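Local coordinates for protein intimin (Escherichia coli O127:H6 str. E2348/69, PDB 6TQD) that probably mediates attachment of the bacterium to host cells as an adhesin, with two Ig-like domains in the part of its extracellular passenger described here, at residues H12-T17 with Q22-I27; G49-S54 with V94-T99; T99-S102 with V106-Q109; Y132-K137 with V146-N151; V174-D179 with V184-K189. One frame throughout, in Å; residues are numbered along the deposited sequence.

In the fold
Contacts 2, 4 and 5 are buried packing between the facing sheets of two beta-sandwiches. Contacts 1 and 3 are only partly buried. Contacts 1 and 2 lie in the N-terminal sandwich, and strands 14-17 and 90-101, one from each, are neighbours in a sheet. Contact 3 uses the end of strand 90-101 and the loop leading to the second sandwich. Contacts 4 and 5 share that second sandwich: strands 130-138 and 171-177 pair in one sheet, strands 147-154 and 182-189 in the other. The core contacts are purely hydrocarbon. Contact 1 adds bridging waters and glutamine side chains, and contact 3 sets a leucine against backbone atoms of a turn.

Contact 1. Residues H12-T17 with Q22-I27; sequences HDINGT and QKIQLI
Ile14 packs against Ile24 and Gln22 at the edge of an Ig-like beta-sandwich, where two strands from opposite sheets come together. Strand 14-17 pairs in parallel with strand 90-101. Strand 21-30 belongs to the other sheet. Their local axes pass 8.4 Å apart and run antiparallel at 165°. No direct hydrogen bond joins the two segments.

The tight part is at Ile14. Its CD1 presses on Ile24 CG1 at 3.5 Å, closer than two carbons usually come. The two side chains cross at about a right angle, and Leu96 touches both of them. The second branch, Ile14 CG2, is anti to the backbone N and meets the aliphatic part of Gln22, 3.7 Å from Gln22 CB. Here the side chains lie alongside each other, pointing opposite ways. Gln22 bends at its second torsion (-70°), and its amide lies beside Gly16. Ser20 OG is hydrogen-bonded to Gln22 NE2 and holds that end. At this end a water also donates to Asn15 O and weakly to Gln22 OE1.

The other end is wetter and more open. One water accepts from His12 N and donates to Gln25 O, at 2.6 Å from the latter. A second donates to His12 O and accepts from Gln25 N, 3.1 Å away. These two waters link the backbones of His12 and Gln25. Both residues are exposed. The Gln25 chain runs straight past its CG and brings its amide to the ring edge, with the planes 36° apart. Gln25 OE1 lies in the plane of the imidazole, 3.3 Å from His12 CD2.

Contact 2. Residues G49-S54 with V94-T99; sequences GQIQHS and VLLTIT
Ile51 reaches across the core of the N-terminal Ig-like beta-sandwich with its CD1 methyl and meets the ends of Leu96 and Ile98. The methyl faces the gap between them. Ile51 CD1 is 4.3 Å from Ile98 CD1 and 4.5 Å from Leu96 CD2. Those two partner methyls, Leu96 CD2 and Ile98 CD1, are themselves 4.1 Å apart, so the three carbons form a nearly even triangle. Leu96 CG is anti to the backbone N (chi1 169°), which carries the leucine's branched end inward from its strand. A second conformer of Ile51 is deposited, so the exact fit of its tip is less certain than the position of the residue.

The strands belong to opposite sheets. Strand 50-53 is an outer strand of one and pairs with strand 62-65. Strand 90-101 lies inside the other, between strands 14-17 and 76-85. The backbones stay well apart, with Ile51 CA 10.6 Å from Ile98 CA. Such a gap is bridged by side chains alone. Val79 also touches Ile51 and Leu96, and Ile14 adds to the same apolar layer.

Gln50 and Gln52, the sequence neighbours of Ile51, lie on the outer side of the strand. Gln52 NE2 gives a weak hydrogen bond to Gln50 OE1 (3.4 Å, 157°), while Gln52 OE1 is bonded to Gln63.

The contact itself is small and wholly hydrocarbon. It carries no directional bond, which implies that burial of methyl groups holds these residues together, while pairing within each sheet fixes the strand positions.

Contact 3. Residues T99-S102 with V106-Q109; sequences TVLS and VVDQ
Val106 opens a type II beta turn that packs on Leu101, at the juncture between the two Ig-like domains. Its CB points away from segment 99-102, and its backbone does the touching. Val106 O lies 3.7 Å from Leu101 CD2. Leu101 CG is anti to the carbonyl carbon (chi1 -68°), and the CD2 branch is the one that meets the turn.

Val107 follows at the second position of the turn. Its N is 3.9 Å from Leu101 CD2, and its CG2 meets the same methyl at 4.2 Å. One leucine methyl therefore rests on both the peptide and the side chain. Val107 also touches Asn15 of strand 14-17, the neighbour of strand 90-101.

Asp108 takes the third position. Its positive phi (72°) is what a type II turn requires there. Its N is hydrogen-bonded to Asn139 OD1, from the loop after strand 130-138, so the turn is tied to the next domain as well.

Gln109 ends the turn and leads toward strand 111-117. Its side chain touches Met193. Its backbone closes the turn: Gln109 N donates to Val106 O at 3.3 Å.

Contact 4. Residues Y132-K137 with V146-N151; sequences YTATVK and VPVSFN
Ala134 and Val136 pack on Val146, Val148 and Phe150 in a buried, purely apolar contact between the facing sides of two sheets. Strand 130-138 lies in one sheet, next to strands 111-117 and 171-177. Strand 147-154 lies in the other, next to strand 182-189. The local strand axes pass 9.1 Å apart and are inclined at 138°. No hydrogen bond links the segments.

The closest pair is Val136 CG2 with Val148 CG2, at 3.6 Å. In both valines this branch is anti to the carbonyl carbon and beside the backbone N. The two side chains overlap flank to flank, heading in opposite senses. The other branch of Val136, CG1, meets Val146 CG1 at 4.2 Å. Val148 likewise uses both branches, since its CG1 touches Ala134 CB at 4.1 Å.

Side chains from alternate positions of the two strands point inward, as in beta-sandwiches generally; here the sandwich is a bacterial Ig-like domain of group 1. Ala188 fills in from strand 182-189, touching Ala134, Val148 and Phe150.

Ala134 CB lies at the ring edge, near the ring plane, 4.2 Å from Phe150 CE2. One face of that ring receives Val148 O, 3.8 Å above the plane and nearer the ring's border than its centre. The same carbonyl oxygen is hydrogen-bonded to Ser163 OG.

Contact 5. Residues V174-D179 with V184-K189; sequences VTLKSD and VVVSAK
Leu176 is the residue of segment 174-179 that meets the other strand, and it packs on Val184 and Val186. Val174 comes first. Its side chain stops short of segment 184-189 and packs instead on Tyr132 and Phe150, inside the same core.

Leu176 follows and spans the gap between the strands. Its CG is anti to the backbone N (chi1 -175°). The CD2 methyl touches both valines, at 3.8 Å from Val184 CG1 and 3.8 Å from Val186 CG2. Leu176 CD1 adds a further contact to Val186 CG2 at 4.0 Å. Leu176 and Val186 reach toward each other tip to tip, whereas Val184 comes in at a slant. The backbones remain apart: Leu176 CA is 8.7 Å from Val186 CA. Tyr132 touches both Leu176 and Val186, and Phe204 lies against Leu176 and Val184.

Beyond the strand, Ser178 turns toward the other segment without touching it. Its OG is hydrogen-bonded to Thr156 O and to Lys180 N, so this buried hydroxyl is satisfied close to the connecting loop.

Strands 171-177 and 182-189 follow one another in the chain but lie in different sheets. They meet through side chains alone, as in a beta-arch, and form part of the hydrophobic core typical of an Ig-like beta-sandwich.

Contact 1. Residues H12-T17 with Q22-I27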
# COMPACT_ATOMS: atom_id res chain seq x y z
N HIS A 12 -15.00 -1.90 -9.84
CA HIS A 12 -14.17 -1.58 -8.69
C HIS A 12 -12.83 -2.28 -8.81
O HIS A 12 -12.77 -3.49 -9.05
CB HIS A 12 -14.85 -2.03 -7.39
CG HIS A 12 -16.22 -1.46 -7.20
ND1 HIS A 12 -16.44 -0.12 -6.99
CD2 HIS A 12 -17.44 -2.05 -7.20
CE1 HIS A 12 -17.74 0.09 -6.86
NE2 HIS A 12 -18.37 -1.06 -6.99
N ASP A 13 -11.75 -1.53 -8.60
CA ASP A 13 -10.44 -2.14 -8.42
C ASP A 13 -10.34 -2.69 -7.00
O ASP A 13 -11.18 -2.41 -6.14
CB ASP A 13 -9.33 -1.13 -8.69
CG ASP A 13 -9.24 -0.75 -10.17
OD1 ASP A 13 -9.42 -1.64 -11.03
OD2 ASP A 13 -8.98 0.43 -10.45
N ILE A 14 -9.32 -3.49 -6.77
CA ILE A 14 -9.16 -4.20 -5.50
C ILE A 14 -7.96 -3.62 -4.76
O ILE A 14 -6.89 -3.41 -5.35
CB ILE A 14 -9.01 -5.71 -5.71
CG1 ILE A 14 -10.36 -6.28 -6.17
CG2 ILE A 14 -8.54 -6.39 -4.45
CD1 ILE A 14 -10.30 -7.67 -6.71
N ASN A 15 -8.18 -3.31 -3.49
CA ASN A 15 -7.13 -2.91 -2.55
C ASN A 15 -7.28 -3.79 -1.32
O ASN A 15 -8.37 -3.82 -0.72
CB ASN A 15 -7.30 -1.45 -2.16
CG ASN A 15 -7.30 -0.53 -3.36
OD1 ASN A 15 -6.28 -0.38 -4.04
ND2 ASN A 15 -8.43 0.11 -3.61
N GLY A 16 -6.24 -4.54 -0.98
CA GLY A 16 -6.35 -5.48 0.12
C GLY A 16 -5.04 -5.78 0.80
O GLY A 16 -3.96 -5.48 0.30
N THR A 17 -5.15 -6.42 1.96
CA THR A 17 -3.99 -6.80 2.72
C THR A 17 -3.30 -7.98 2.05
O THR A 17 -3.95 -8.87 1.47
CB THR A 17 -4.43 -7.24 4.12
OG1 THR A 17 -5.06 -6.14 4.80
CG2 THR A 17 -3.20 -7.66 4.97
N GLN A 22 -9.82 -11.74 -1.98
CA GLN A 22 -10.64 -10.59 -2.32
C GLN A 22 -11.61 -10.98 -3.43
O GLN A 22 -11.18 -11.35 -4.53
CB GLN A 22 -9.76 -9.43 -2.79
CG GLN A 22 -8.82 -8.93 -1.72
CD GLN A 22 -9.54 -8.20 -0.60
OE1 GLN A 22 -10.62 -7.65 -0.81
NE2 GLN A 22 -8.96 -8.20 0.59
N LYS A 23 -12.90 -10.88 -3.14
CA LYS A 23 -13.92 -11.16 -4.15
C LYS A 23 -13.87 -10.09 -5.24
O LYS A 23 -13.66 -8.91 -4.96
CB LYS A 23 -15.30 -11.17 -3.51
CG LYS A 23 -16.44 -11.47 -4.46
CD LYS A 23 -17.80 -11.24 -3.79
CE LYS A 23 -18.95 -11.35 -4.78
NZ LYS A 23 -18.92 -10.27 -5.82
N ILE A 24 -14.07 -10.52 -6.48
CA ILE A 24 -14.08 -9.66 -7.65
C ILE A 24 -15.51 -9.52 -8.14
O ILE A 24 -16.21 -10.52 -8.31
CB ILE A 24 -13.21 -10.28 -8.77
CG1 ILE A 24 -11.75 -10.39 -8.32
CG2 ILE A 24 -13.33 -9.45 -10.03
CD1 ILE A 24 -10.92 -11.36 -9.13
N GLN A 25 -15.95 -8.28 -8.35
CA GLN A 25 -17.28 -8.01 -8.88
C GLN A 25 -17.18 -7.77 -10.38
O GLN A 25 -16.49 -6.84 -10.83
CB GLN A 25 -17.94 -6.83 -8.18
CG GLN A 25 -19.37 -6.60 -8.64
CD GLN A 25 -20.04 -5.42 -7.97
OE1 GLN A 25 -19.42 -4.71 -7.18
NE2 GLN A 25 -21.31 -5.21 -8.28
N LEU A 26 -17.86 -8.62 -11.15
CA LEU A 26 -17.97 -8.50 -12.60
C LEU A 26 -19.41 -8.17 -12.95
O LEU A 26 -20.35 -8.70 -12.34
CB LEU A 26 -17.60 -9.83 -13.27
CG LEU A 26 -16.22 -10.42 -12.96
CD1 LEU A 26 -16.04 -11.74 -13.71
CD2 LEU A 26 -15.11 -9.45 -13.29
N ILE A 27 -19.60 -7.31 -13.96
CA ILE A 27 -20.93 -6.97 -14.46
C ILE A 27 -20.97 -7.35 -15.94
O ILE A 27 -20.34 -6.68 -16.77
CB ILE A 27 -21.27 -5.49 -14.24
CG1 ILE A 27 -21.26 -5.16 -12.75
CG2 ILE A 27 -22.64 -5.17 -14.83
CD1 ILE A 27 -21.49 -3.70 -12.43
O HOH W 1 -15.46 -4.76 -9.56
O HOH W 2 -13.78 -6.12 -8.24
O HOH W 3 -9.87 -5.02 1.20

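Contact 2. Residues G49-S54 with V94-T99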
# COMPACT_ATOMS: atom_id res chain seq x y z
N GLY A 49 0.63 -14.68 -6.21
CA GLY A 49 -0.80 -14.53 -6.11
C GLY A 49 -1.47 -15.12 -7.34
O GLY A 49 -0.82 -15.65 -8.24
N GLN A 50 -2.80 -15.04 -7.36
CA GLN A 50 -3.52 -15.61 -8.49
C GLN A 50 -4.97 -15.16 -8.45
O GLN A 50 -5.48 -14.71 -7.42
CB GLN A 50 -3.47 -17.14 -8.46
CG GLN A 50 -4.19 -17.74 -7.28
CD GLN A 50 -4.09 -19.25 -7.26
OE1 GLN A 50 -4.76 -19.93 -8.04
NE2 GLN A 50 -3.28 -19.79 -6.35
N ILE A 51 -5.63 -15.30 -9.59
CA ILE A 51 -7.08 -15.21 -9.68
C ILE A 51 -7.63 -16.60 -9.91
O ILE A 51 -7.12 -17.34 -10.76
CB ILE A 51 -7.52 -14.23 -10.78
CG1 ILE A 51 -7.43 -12.82 -10.22
CG2 ILE A 51 -8.93 -14.57 -11.24
CD1 ILE A 51 -7.29 -11.78 -11.25
N GLN A 52 -8.65 -16.96 -9.13
CA GLN A 52 -9.21 -18.29 -9.17
C GLN A 52 -10.72 -18.20 -9.03
O GLN A 52 -11.25 -17.26 -8.44
CB GLN A 52 -8.69 -19.19 -8.04
CG GLN A 52 -8.91 -18.61 -6.67
CD GLN A 52 -8.42 -19.53 -5.56
OE1 GLN A 52 -9.15 -19.79 -4.61
NE2 GLN A 52 -7.24 -20.10 -5.73
N HIS A 53 -11.41 -19.20 -9.58
CA HIS A 53 -12.83 -19.32 -9.35
C HIS A 53 -13.09 -19.51 -7.87
O HIS A 53 -12.35 -20.20 -7.17
CB HIS A 53 -13.36 -20.52 -10.14
CG HIS A 53 -14.83 -20.45 -10.43
ND1 HIS A 53 -15.77 -21.00 -9.59
CD2 HIS A 53 -15.51 -19.89 -11.45
CE1 HIS A 53 -16.98 -20.79 -10.09
NE2 HIS A 53 -16.85 -20.12 -11.22
N SER A 54 -14.15 -18.86 -7.37
CA SER A 54 -14.46 -18.92 -5.94
C SER A 54 -14.99 -20.28 -5.52
O SER A 54 -15.12 -20.53 -4.31
CB SER A 54 -15.50 -17.85 -5.58
OG SER A 54 -15.04 -16.55 -5.94
N VAL A 94 -10.72 -6.57 -20.16
CA VAL A 94 -10.96 -5.48 -19.22
C VAL A 94 -9.94 -5.53 -18.10
O VAL A 94 -9.70 -6.58 -17.49
CB VAL A 94 -12.40 -5.56 -18.66
CG1 VAL A 94 -12.67 -4.42 -17.72
CG2 VAL A 94 -13.41 -5.55 -19.81
N LEU A 95 -9.39 -4.37 -17.77
CA LEU A 95 -8.35 -4.24 -16.78
C LEU A 95 -8.94 -4.22 -15.38
O LEU A 95 -9.94 -3.55 -15.10
CB LEU A 95 -7.60 -2.93 -17.02
CG LEU A 95 -6.56 -2.50 -15.99
CD1 LEU A 95 -5.43 -3.50 -15.95
CD2 LEU A 95 -6.06 -1.11 -16.33
N LEU A 96 -8.31 -4.98 -14.49
CA LEU A 96 -8.52 -4.92 -13.06
C LEU A 96 -7.17 -4.65 -12.42
O LEU A 96 -6.19 -5.34 -12.73
CB LEU A 96 -9.07 -6.25 -12.54
CG LEU A 96 -9.13 -6.49 -11.03
CD1 LEU A 96 -10.07 -5.51 -10.34
CD2 LEU A 96 -9.53 -7.92 -10.71
N THR A 97 -7.11 -3.65 -11.54
CA THR A 97 -5.89 -3.29 -10.83
C THR A 97 -6.02 -3.74 -9.38
O THR A 97 -7.02 -3.45 -8.72
CB THR A 97 -5.63 -1.79 -10.92
OG1 THR A 97 -5.55 -1.40 -12.31
CG2 THR A 97 -4.33 -1.41 -10.22
N ILE A 98 -5.02 -4.48 -8.92
CA ILE A 98 -4.99 -5.04 -7.57
C ILE A 98 -3.78 -4.43 -6.86
O ILE A 98 -2.64 -4.56 -7.32
CB ILE A 98 -4.89 -6.57 -7.61
CG1 ILE A 98 -6.14 -7.14 -8.32
CG2 ILE A 98 -4.72 -7.16 -6.21
CD1 ILE A 98 -6.01 -8.59 -8.74
N THR A 99 -4.04 -3.75 -5.75
CA THR A 99 -3.00 -3.12 -4.95
C THR A 99 -2.92 -3.83 -3.61
O THR A 99 -3.94 -4.04 -2.95
CB THR A 99 -3.29 -1.64 -4.75
OG1 THR A 99 -3.39 -1.01 -6.04
CG2 THR A 99 -2.17 -0.97 -3.97

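Contact 3. Residues T99-S102 with V106-Q109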
# COMPACT_ATOMS: atom_id res chain seq x y z
N THR A 99 -4.04 -3.75 -5.75
CA THR A 99 -3.00 -3.12 -4.95
C THR A 99 -2.92 -3.83 -3.61
O THR A 99 -3.94 -4.04 -2.95
CB THR A 99 -3.29 -1.64 -4.75
OG1 THR A 99 -3.39 -1.01 -6.04
CG2 THR A 99 -2.17 -0.97 -3.97
N VAL A 100 -1.71 -4.17 -3.19
CA VAL A 100 -1.45 -4.97 -2.00
C VAL A 100 -0.87 -4.04 -0.95
O VAL A 100 0.14 -3.35 -1.19
CB VAL A 100 -0.48 -6.12 -2.31
CG1 VAL A 100 -0.12 -6.87 -1.04
CG2 VAL A 100 -1.09 -7.05 -3.33
N LEU A 101 -1.51 -4.02 0.21
CA LEU A 101 -1.03 -3.31 1.39
C LEU A 101 -0.41 -4.29 2.37
O LEU A 101 -0.75 -5.48 2.39
CB LEU A 101 -2.17 -2.55 2.06
CG LEU A 101 -2.77 -1.36 1.30
CD1 LEU A 101 -3.69 -1.81 0.17
CD2 LEU A 101 -3.52 -0.45 2.25
N SER A 102 0.51 -3.80 3.18
CA SER A 102 1.16 -4.66 4.16
C SER A 102 0.25 -4.88 5.37
O SER A 102 -0.72 -4.16 5.59
CB SER A 102 2.48 -4.02 4.59
OG SER A 102 2.23 -2.97 5.51
N VAL A 106 -3.87 0.03 6.41
CA VAL A 106 -5.33 0.01 6.42
C VAL A 106 -5.86 0.46 5.06
O VAL A 106 -5.52 1.54 4.58
CB VAL A 106 -5.89 0.91 7.55
CG1 VAL A 106 -7.40 0.91 7.52
CG2 VAL A 106 -5.37 0.43 8.91
N VAL A 107 -6.71 -0.38 4.46
CA VAL A 107 -7.30 -0.05 3.18
C VAL A 107 -8.14 1.23 3.29
O VAL A 107 -8.91 1.42 4.23
CB VAL A 107 -8.15 -1.22 2.66
CG1 VAL A 107 -8.95 -0.80 1.44
CG2 VAL A 107 -7.26 -2.41 2.35
N ASP A 108 -8.00 2.09 2.29
CA ASP A 108 -8.73 3.34 2.12
C ASP A 108 -8.32 4.42 3.10
O ASP A 108 -8.90 5.51 3.09
CB ASP A 108 -10.26 3.17 2.21
CG ASP A 108 -10.83 2.30 1.09
OD1 ASP A 108 -11.83 1.60 1.34
OD2 ASP A 108 -10.27 2.32 -0.03
N GLN A 109 -7.32 4.17 3.94
CA GLN A 109 -6.90 5.14 4.94
C GLN A 109 -5.80 6.02 4.36
O GLN A 109 -4.95 5.55 3.60
CB GLN A 109 -6.36 4.41 6.16
CG GLN A 109 -5.86 5.32 7.27
CD GLN A 109 -5.18 4.54 8.38
OE1 GLN A 109 -5.79 4.22 9.39
NE2 GLN A 109 -3.93 4.21 8.16

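Contact 4. Residues Y132-K137 with V146-N151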
# COMPACT_ATOMS: atom_id res chain seq x y z
N TYR A 132 14.54 12.41 9.20
CA TYR A 132 13.51 11.39 8.99
C TYR A 132 12.56 11.84 7.89
O TYR A 132 12.25 13.02 7.77
CB TYR A 132 12.70 11.17 10.26
CG TYR A 132 13.43 10.45 11.37
CD1 TYR A 132 14.38 11.10 12.15
CD2 TYR A 132 13.16 9.12 11.64
CE1 TYR A 132 15.04 10.43 13.17
CE2 TYR A 132 13.82 8.45 12.65
CZ TYR A 132 14.76 9.11 13.42
OH TYR A 132 15.42 8.45 14.44
N THR A 133 12.09 10.88 7.10
CA THR A 133 11.14 11.12 6.02
C THR A 133 9.97 10.19 6.22
O THR A 133 10.15 8.97 6.30
CB THR A 133 11.78 10.87 4.66
OG1 THR A 133 12.92 11.72 4.48
CG2 THR A 133 10.77 11.14 3.54
N ALA A 134 8.78 10.75 6.32
CA ALA A 134 7.54 10.00 6.35
C ALA A 134 6.87 10.10 5.00
O ALA A 134 6.81 11.19 4.40
CB ALA A 134 6.59 10.57 7.41
N THR A 135 6.39 8.97 4.50
CA THR A 135 5.61 8.91 3.28
C THR A 135 4.17 8.57 3.63
O THR A 135 3.92 7.62 4.38
CB THR A 135 6.18 7.85 2.33
OG1 THR A 135 7.56 8.13 2.07
CG2 THR A 135 5.42 7.88 1.00
N VAL A 136 3.23 9.35 3.10
CA VAL A 136 1.81 9.17 3.34
C VAL A 136 1.15 8.71 2.05
O VAL A 136 1.28 9.38 1.02
CB VAL A 136 1.15 10.47 3.84
CG1 VAL A 136 -0.36 10.27 4.01
CG2 VAL A 136 1.79 10.92 5.15
N LYS A 137 0.42 7.60 2.11
CA LYS A 137 -0.27 7.07 0.94
C LYS A 137 -1.68 6.66 1.35
O LYS A 137 -1.98 6.43 2.53
CB LYS A 137 0.44 5.85 0.34
CG LYS A 137 1.89 6.07 -0.01
CD LYS A 137 2.49 4.82 -0.61
CE LYS A 137 3.98 4.94 -0.81
NZ LYS A 137 4.55 3.67 -1.34
N VAL A 146 -0.79 16.65 3.48
CA VAL A 146 -1.36 15.98 4.65
C VAL A 146 -0.49 16.29 5.86
O VAL A 146 0.73 16.08 5.80
CB VAL A 146 -1.46 14.46 4.44
CG1 VAL A 146 -2.02 13.79 5.69
CG2 VAL A 146 -2.31 14.15 3.22
N PRO A 147 -1.06 16.76 6.98
CA PRO A 147 -0.23 16.98 8.18
C PRO A 147 0.22 15.67 8.81
O PRO A 147 -0.59 14.76 9.03
CB PRO A 147 -1.17 17.75 9.12
CG PRO A 147 -2.25 18.31 8.24
CD PRO A 147 -2.41 17.34 7.12
N VAL A 148 1.50 15.59 9.14
CA VAL A 148 2.10 14.44 9.79
C VAL A 148 2.62 14.89 11.14
O VAL A 148 3.35 15.88 11.22
CB VAL A 148 3.24 13.84 8.95
CG1 VAL A 148 3.84 12.67 9.66
CG2 VAL A 148 2.73 13.43 7.57
N SER A 149 2.27 14.16 12.20
CA SER A 149 2.68 14.46 13.56
C SER A 149 3.86 13.58 13.94
O SER A 149 3.82 12.36 13.72
CB SER A 149 1.53 14.21 14.53
OG SER A 149 0.50 15.16 14.35
N PHE A 150 4.90 14.19 14.52
CA PHE A 150 6.11 13.49 14.91
C PHE A 150 6.28 13.51 16.43
O PHE A 150 6.00 14.52 17.08
CB PHE A 150 7.36 14.13 14.29
CG PHE A 150 7.31 14.24 12.79
CD1 PHE A 150 7.24 15.48 12.19
CD2 PHE A 150 7.35 13.11 12.00
CE1 PHE A 150 7.20 15.59 10.82
CE2 PHE A 150 7.29 13.21 10.63
CZ PHE A 150 7.23 14.46 10.03
N ASN A 151 6.73 12.39 16.98
CA ASN A 151 6.87 12.26 18.42
C ASN A 151 7.99 11.30 18.76
O ASN A 151 8.19 10.30 18.07
CB ASN A 151 5.56 11.76 19.06
CG ASN A 151 4.45 12.79 18.99
OD1 ASN A 151 3.58 12.72 18.13
ND2 ASN A 151 4.49 13.75 19.90

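Contact 5. Residues V174-D179 with V184-K189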
# COMPACT_ATOMS: atom_id res chain seq x y z
N VAL A 174 11.55 15.70 9.17
CA VAL A 174 11.86 16.29 10.48
C VAL A 174 13.28 15.86 10.82
O VAL A 174 13.76 14.84 10.33
CB VAL A 174 10.84 15.84 11.55
CG1 VAL A 174 10.96 14.34 11.81
CG2 VAL A 174 11.01 16.63 12.83
N THR A 175 13.96 16.63 11.69
CA THR A 175 15.30 16.26 12.12
C THR A 175 15.33 15.96 13.61
O THR A 175 14.47 16.41 14.37
CB THR A 175 16.35 17.34 11.79
OG1 THR A 175 16.22 18.44 12.70
CG2 THR A 175 16.20 17.83 10.35
N LEU A 176 16.31 15.16 14.01
CA LEU A 176 16.49 14.69 15.38
C LEU A 176 17.94 14.89 15.78
O LEU A 176 18.84 14.56 15.00
CB LEU A 176 16.15 13.20 15.45
CG LEU A 176 16.17 12.58 16.84
CD1 LEU A 176 14.92 12.99 17.61
CD2 LEU A 176 16.31 11.07 16.76
N LYS A 177 18.16 15.43 16.97
CA LYS A 177 19.51 15.63 17.53
C LYS A 177 19.48 15.21 18.99
O LYS A 177 18.43 15.18 19.63
CB LYS A 177 19.95 17.09 17.44
CG LYS A 177 19.97 17.67 16.03
CD LYS A 177 20.19 19.17 16.04
CE LYS A 177 20.14 19.74 14.63
NZ LYS A 177 20.35 21.22 14.62
N SER A 178 20.65 14.88 19.53
CA SER A 178 20.71 14.50 20.94
C SER A 178 22.09 14.78 21.52
O SER A 178 23.10 14.63 20.82
CB SER A 178 20.38 13.02 21.14
OG SER A 178 20.40 12.68 22.52
N ASP A 179 22.11 15.17 22.79
CA ASP A 179 23.32 15.35 23.59
C ASP A 179 23.66 14.13 24.45
O ASP A 179 24.62 14.18 25.22
CB ASP A 179 23.14 16.55 24.53
CG ASP A 179 23.17 17.87 23.81
OD1 ASP A 179 24.24 18.23 23.25
OD2 ASP A 179 22.13 18.56 23.79
N VAL A 184 17.10 5.91 20.23
CA VAL A 184 15.93 6.78 20.14
C VAL A 184 14.99 6.20 19.10
O VAL A 184 15.43 5.81 18.01
CB VAL A 184 16.33 8.22 19.75
CG1 VAL A 184 15.12 9.13 19.79
CG2 VAL A 184 17.44 8.75 20.66
N VAL A 185 13.70 6.15 19.42
CA VAL A 185 12.65 5.76 18.49
C VAL A 185 11.74 6.96 18.27
O VAL A 185 11.24 7.54 19.24
CB VAL A 185 11.84 4.55 19.00
CG1 VAL A 185 10.68 4.26 18.06
CG2 VAL A 185 12.72 3.32 19.13
N VAL A 186 11.55 7.33 17.01
CA VAL A 186 10.66 8.41 16.62
C VAL A 186 9.49 7.81 15.85
O VAL A 186 9.65 6.80 15.16
CB VAL A 186 11.38 9.45 15.74
CG1 VAL A 186 10.47 10.60 15.42
CG2 VAL A 186 12.66 9.93 16.43
N SER A 187 8.31 8.43 15.98
CA SER A 187 7.11 7.96 15.30
C SER A 187 6.50 9.07 14.47
O SER A 187 6.72 10.27 14.71
CB SER A 187 6.07 7.46 16.30
OG SER A 187 5.51 8.56 17.01
N ALA A 188 5.69 8.65 13.48
CA ALA A 188 4.96 9.54 12.59
C ALA A 188 3.51 9.08 12.50
O ALA A 188 3.23 7.89 12.45
CB ALA A 188 5.59 9.49 11.18
N LYS A 189 2.59 10.05 12.44
CA LYS A 189 1.17 9.72 12.43
C LYS A 189 0.38 10.76 11.66
O LYS A 189 0.70 11.96 11.69
CB LYS A 189 0.64 9.60 13.86
CG LYS A 189 -0.78 9.03 13.97
CD LYS A 189 -1.28 8.99 15.41
CE LYS A 189 -2.73 8.52 15.51
NZ LYS A 189 -3.70 9.49 14.91